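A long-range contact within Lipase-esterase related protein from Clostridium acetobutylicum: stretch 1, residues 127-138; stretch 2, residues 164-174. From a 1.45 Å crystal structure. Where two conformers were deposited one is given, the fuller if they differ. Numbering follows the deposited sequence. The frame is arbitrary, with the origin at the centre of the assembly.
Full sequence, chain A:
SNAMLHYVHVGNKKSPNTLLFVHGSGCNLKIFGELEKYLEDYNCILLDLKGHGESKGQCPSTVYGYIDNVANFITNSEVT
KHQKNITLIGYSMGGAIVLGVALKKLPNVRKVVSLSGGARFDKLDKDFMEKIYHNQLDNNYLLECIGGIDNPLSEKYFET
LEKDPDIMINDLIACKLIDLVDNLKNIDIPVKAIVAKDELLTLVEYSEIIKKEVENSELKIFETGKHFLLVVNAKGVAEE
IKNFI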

# COMPACT_ATOMS: atom_id res chain seq x y z
N ASP A 127 3.94 4.88 -22.61
CA ASP A 127 2.70 5.17 -23.33
C ASP A 127 1.52 5.32 -22.34
O ASP A 127 0.66 6.20 -22.47
CB ASP A 127 2.40 4.04 -24.33
CG ASP A 127 3.26 4.10 -25.59
OD1 ASP A 127 4.02 5.08 -25.80
OD2 ASP A 127 3.16 3.14 -26.37
N PHE A 128 1.46 4.43 -21.35
CA PHE A 128 0.44 4.49 -20.31
C PHE A 128 0.47 5.82 -19.56
O PHE A 128 -0.56 6.46 -19.36
CB PHE A 128 0.64 3.32 -19.35
CG PHE A 128 -0.34 3.26 -18.22
CD1 PHE A 128 -1.69 3.06 -18.45
CD2 PHE A 128 0.11 3.35 -16.91
CE1 PHE A 128 -2.58 2.96 -17.43
CE2 PHE A 128 -0.80 3.26 -15.84
CZ PHE A 128 -2.16 3.05 -16.10
N MSE A 129 1.66 6.23 -19.13
CA MSE A 129 1.79 7.47 -18.39
C MSE A 129 1.53 8.69 -19.26
O MSE A 129 1.01 9.69 -18.77
CB MSE A 129 3.13 7.57 -17.68
CG MSE A 129 3.29 6.52 -16.57
SE MSE A 129 1.85 6.64 -15.24
CE MSE A 129 2.13 8.49 -14.69
N GLU A 130 1.87 8.64 -20.54
CA GLU A 130 1.52 9.73 -21.47
C GLU A 130 0.01 9.93 -21.48
O GLU A 130 -0.49 11.05 -21.42
CB GLU A 130 2.02 9.44 -22.89
CG GLU A 130 1.65 10.51 -23.92
CD GLU A 130 2.59 11.71 -23.91
OE1 GLU A 130 3.76 11.55 -23.50
OE2 GLU A 130 2.17 12.81 -24.35
N LYS A 131 -0.72 8.82 -21.57
CA LYS A 131 -2.18 8.89 -21.52
C LYS A 131 -2.65 9.53 -20.21
O LYS A 131 -3.54 10.38 -20.23
CB LYS A 131 -2.84 7.53 -21.72
CG LYS A 131 -2.59 6.96 -23.13
CD LYS A 131 -2.92 5.48 -23.22
CE LYS A 131 -2.40 4.85 -24.52
NZ LYS A 131 -2.65 3.39 -24.56
N ILE A 132 -2.06 9.11 -19.09
CA ILE A 132 -2.42 9.64 -17.78
C ILE A 132 -2.21 11.16 -17.76
O ILE A 132 -3.07 11.91 -17.25
CB ILE A 132 -1.57 8.96 -16.65
CG1 ILE A 132 -1.97 7.48 -16.45
CG2 ILE A 132 -1.66 9.72 -15.29
CD1 ILE A 132 -3.41 7.25 -16.03
N TYR A 133 -1.07 11.62 -18.28
CA TYR A 133 -0.81 13.06 -18.36
C TYR A 133 -1.81 13.80 -19.22
O TYR A 133 -2.00 15.02 -19.05
CB TYR A 133 0.60 13.37 -18.86
CG TYR A 133 1.67 12.97 -17.89
CD1 TYR A 133 1.53 13.27 -16.53
CD2 TYR A 133 2.81 12.30 -18.32
CE1 TYR A 133 2.49 12.91 -15.63
CE2 TYR A 133 3.77 11.92 -17.42
CZ TYR A 133 3.61 12.24 -16.07
OH TYR A 133 4.54 11.90 -15.13
N HIS A 134 -2.47 13.06 -20.13
CA HIS A 134 -3.53 13.63 -20.97
C HIS A 134 -4.94 13.33 -20.43
O HIS A 134 -5.94 13.49 -21.13
CB HIS A 134 -3.36 13.21 -22.43
CG HIS A 134 -2.20 13.87 -23.09
ND1 HIS A 134 -0.89 13.48 -22.87
CD2 HIS A 134 -2.14 14.92 -23.95
CE1 HIS A 134 -0.08 14.28 -23.55
NE2 HIS A 134 -0.81 15.15 -24.22
N ASN A 135 -4.96 12.93 -19.16
CA ASN A 135 -6.17 12.71 -18.39
C ASN A 135 -6.99 11.54 -18.90
O ASN A 135 -8.22 11.51 -18.74
CB ASN A 135 -7.00 13.99 -18.29
CG ASN A 135 -7.62 14.16 -16.91
OD1 ASN A 135 -8.78 13.81 -16.70
ND2 ASN A 135 -6.84 14.65 -15.96
N GLN A 136 -6.29 10.54 -19.43
CA GLN A 136 -6.94 9.35 -19.97
C GLN A 136 -6.39 8.11 -19.28
O GLN A 136 -5.17 7.92 -19.22
CB GLN A 136 -6.69 9.23 -21.49
CG GLN A 136 -7.23 10.41 -22.34
CD GLN A 136 -8.69 10.76 -22.06
OE1 GLN A 136 -9.57 9.88 -21.97
NE2 GLN A 136 -8.97 12.06 -21.90
N LEU A 137 -7.29 7.29 -18.76
CA LEU A 137 -6.92 6.08 -18.06
C LEU A 137 -7.13 4.85 -18.94
O LEU A 137 -8.26 4.55 -19.34
CB LEU A 137 -7.75 5.96 -16.77
CG LEU A 137 -7.54 4.70 -15.93
CD1 LEU A 137 -6.08 4.58 -15.50
CD2 LEU A 137 -8.46 4.69 -14.69
N ASP A 138 -6.04 4.16 -19.26
CA ASP A 138 -6.08 2.98 -20.12
C ASP A 138 -6.53 1.78 -19.29
O ASP A 138 -5.71 1.12 -18.65
CB ASP A 138 -4.72 2.74 -20.78
CG ASP A 138 -4.69 1.53 -21.69
OD1 ASP A 138 -5.68 0.75 -21.73
OD2 ASP A 138 -3.64 1.32 -22.35
N ASP A 164 -14.45 7.49 -9.82
CA ASP A 164 -14.01 8.69 -10.53
C ASP A 164 -12.59 8.49 -11.06
O ASP A 164 -11.68 8.34 -10.24
CB ASP A 164 -14.06 9.93 -9.62
CG ASP A 164 -13.59 11.22 -10.31
OD1 ASP A 164 -13.16 11.22 -11.50
OD2 ASP A 164 -13.66 12.27 -9.65
N PRO A 165 -12.38 8.48 -12.41
CA PRO A 165 -11.03 8.25 -12.88
C PRO A 165 -10.02 9.32 -12.50
O PRO A 165 -8.83 9.07 -12.60
CB PRO A 165 -11.17 8.20 -14.42
CG PRO A 165 -12.42 8.87 -14.71
CD PRO A 165 -13.33 8.62 -13.55
N ASP A 166 -10.49 10.49 -12.02
CA ASP A 166 -9.54 11.54 -11.62
C ASP A 166 -8.72 11.10 -10.42
O ASP A 166 -7.60 11.59 -10.23
CB ASP A 166 -10.23 12.88 -11.35
CG ASP A 166 -10.58 13.61 -12.64
OD1 ASP A 166 -9.87 13.43 -13.65
OD2 ASP A 166 -11.59 14.34 -12.64
N ILE A 167 -9.25 10.19 -9.62
CA ILE A 167 -8.50 9.73 -8.46
C ILE A 167 -7.31 8.85 -8.88
O ILE A 167 -6.17 9.08 -8.44
CB ILE A 167 -9.39 9.02 -7.44
CG1 ILE A 167 -10.48 9.99 -6.93
CG2 ILE A 167 -8.54 8.44 -6.26
CD1 ILE A 167 -11.49 9.34 -6.06
N MSE A 168 -7.56 7.84 -9.72
CA MSE A 168 -6.45 7.02 -10.25
C MSE A 168 -5.39 7.89 -10.97
O MSE A 168 -4.18 7.69 -10.83
CB MSE A 168 -7.01 5.93 -11.18
CG MSE A 168 -5.93 5.04 -11.75
SE MSE A 168 -5.08 3.90 -10.38
CE MSE A 168 -6.45 2.50 -10.39
N ILE A 169 -5.86 8.85 -11.75
CA ILE A 169 -4.93 9.73 -12.45
C ILE A 169 -4.04 10.52 -11.46
O ILE A 169 -2.81 10.55 -11.58
CB ILE A 169 -5.70 10.66 -13.44
CG1 ILE A 169 -6.27 9.82 -14.59
CG2 ILE A 169 -4.79 11.77 -13.98
CD1 ILE A 169 -7.28 10.55 -15.44
N ASN A 170 -4.67 11.11 -10.44
CA ASN A 170 -3.94 11.82 -9.39
C ASN A 170 -2.89 10.93 -8.76
O ASN A 170 -1.73 11.33 -8.57
CB ASN A 170 -4.93 12.23 -8.32
CG ASN A 170 -4.26 12.96 -7.14
OD1 ASN A 170 -4.06 14.17 -7.18
ND2 ASN A 170 -3.91 12.21 -6.10
N ASP A 171 -3.30 9.72 -8.41
CA ASP A 171 -2.42 8.82 -7.67
C ASP A 171 -1.27 8.31 -8.54
O ASP A 171 -0.15 8.18 -8.04
CB ASP A 171 -3.23 7.67 -7.09
CG ASP A 171 -4.15 8.09 -5.96
OD1 ASP A 171 -4.01 9.23 -5.45
OD2 ASP A 171 -5.00 7.26 -5.55
N LEU A 172 -1.52 8.01 -9.82
CA LEU A 172 -0.42 7.55 -10.70
C LEU A 172 0.59 8.66 -10.96
O LEU A 172 1.79 8.39 -11.05
CB LEU A 172 -0.96 6.98 -12.01
CG LEU A 172 -1.67 5.63 -11.88
CD1 LEU A 172 -2.42 5.27 -13.16
CD2 LEU A 172 -0.72 4.52 -11.44
N ILE A 173 0.11 9.90 -11.05
CA ILE A 173 1.03 11.04 -11.16
C ILE A 173 1.86 11.16 -9.87
O ILE A 173 3.09 11.36 -9.94
CB ILE A 173 0.26 12.37 -11.49
CG1 ILE A 173 -0.31 12.27 -12.92
CG2 ILE A 173 1.17 13.58 -11.29
CD1 ILE A 173 -1.29 13.38 -13.32
N ALA A 174 1.21 11.01 -8.71
CA ALA A 174 1.96 11.04 -7.43
C ALA A 174 3.04 9.95 -7.44
O ALA A 174 4.20 10.19 -7.01
CB ALA A 174 1.01 10.85 -6.25

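The two stretches are held together by apolar side-chain packing between two steeply crossing helices, extended at one end by the loop that follows the first helix, with no clear hydrogen bond passing between them. The axes of helix 127-133 and helix 165-174 run at 122° to one another and approach to 10.1 Å, and the contact buries 536 Å² in total.

The backbones come nearest at Ile 132 and Ile 169, whose CA atoms are 5.9 Å apart. The CA-to-CB bond of Ile 132 points toward the second helix, and its side chain, with chi1 and chi2 both m, meets three residues there. Its CD1 lies 3.6 Å from Leu 172 CD1, while its CG2 is 3.7 Å from Ile 173 CG1 and 4.0 Å from Ile 169 CG2. A branched aliphatic side chain suits this position because it fills the space between Ile 169, Leu 172 and Ile 173 without presenting a polar group. Ile 169 also packs against main chain: its CG2 is 3.7 Å from Ile 132 O, and its CD1, carried outward by a t chi2, is 3.6 Å from Asn 135 O. Those carbonyls lie where the first helix gives way to loop, and Ile 132 O accepts a hydrogen bond from Asn 135 N (2.9 Å between these atoms), so Ile 169 CG2 packs beside a carbonyl already supplied with a donor.

Leu 172, one turn beyond Met 168, points toward the first stretch and is buried among several apolar groups. Its CD1 meets Phe 128 CZ at 3.7 Å, approaching the ring obliquely, and Leu 137 CD1 lies 4.4 Å from the same methyl. Phe 128 starts sideways, but its t rotamer brings the end of the ring nearer. Met 129, a selenomethionine in the crystal, likewise starts sideways; its three m torsions fold the chain so that SE is 4.3 Å from Leu 172 CB and CE is 3.7 Å from Leu 172 O. The flexible, unbranched side chain can thus follow the surface of the opposing helix.

Tyr 133 closes a more exposed part of the contact. Its CA-to-CB bond points away, yet the ring returns far enough to set CE1 3.9 Å from Ile 173 CG1, again obliquely. This lets the aromatic carbons cover an isoleucine while the residue as a whole remains exposed.

After His 134 leaves helical geometry, the chain turns through Asn 135, whose positive phi of 67° accompanies the change of direction, and Leu 137 comes to face the start of the second helix. Leu 137 CD1 is 3.8 Å from Met 168 CG, and its CD2 is 4.4 Å from Pro 165 CB. Proline fits the first turn, where its lack of an amide hydrogen costs no helical hydrogen bond. Just before it, Asp 164 caps the helix through OD1, which accepts from Asp 166 N at 2.8 Å. Within the first stretch, a salt bridge from Lys 131 NZ to Asp 138 OD2 (3.2 Å) ties the helix to the far end of the loop.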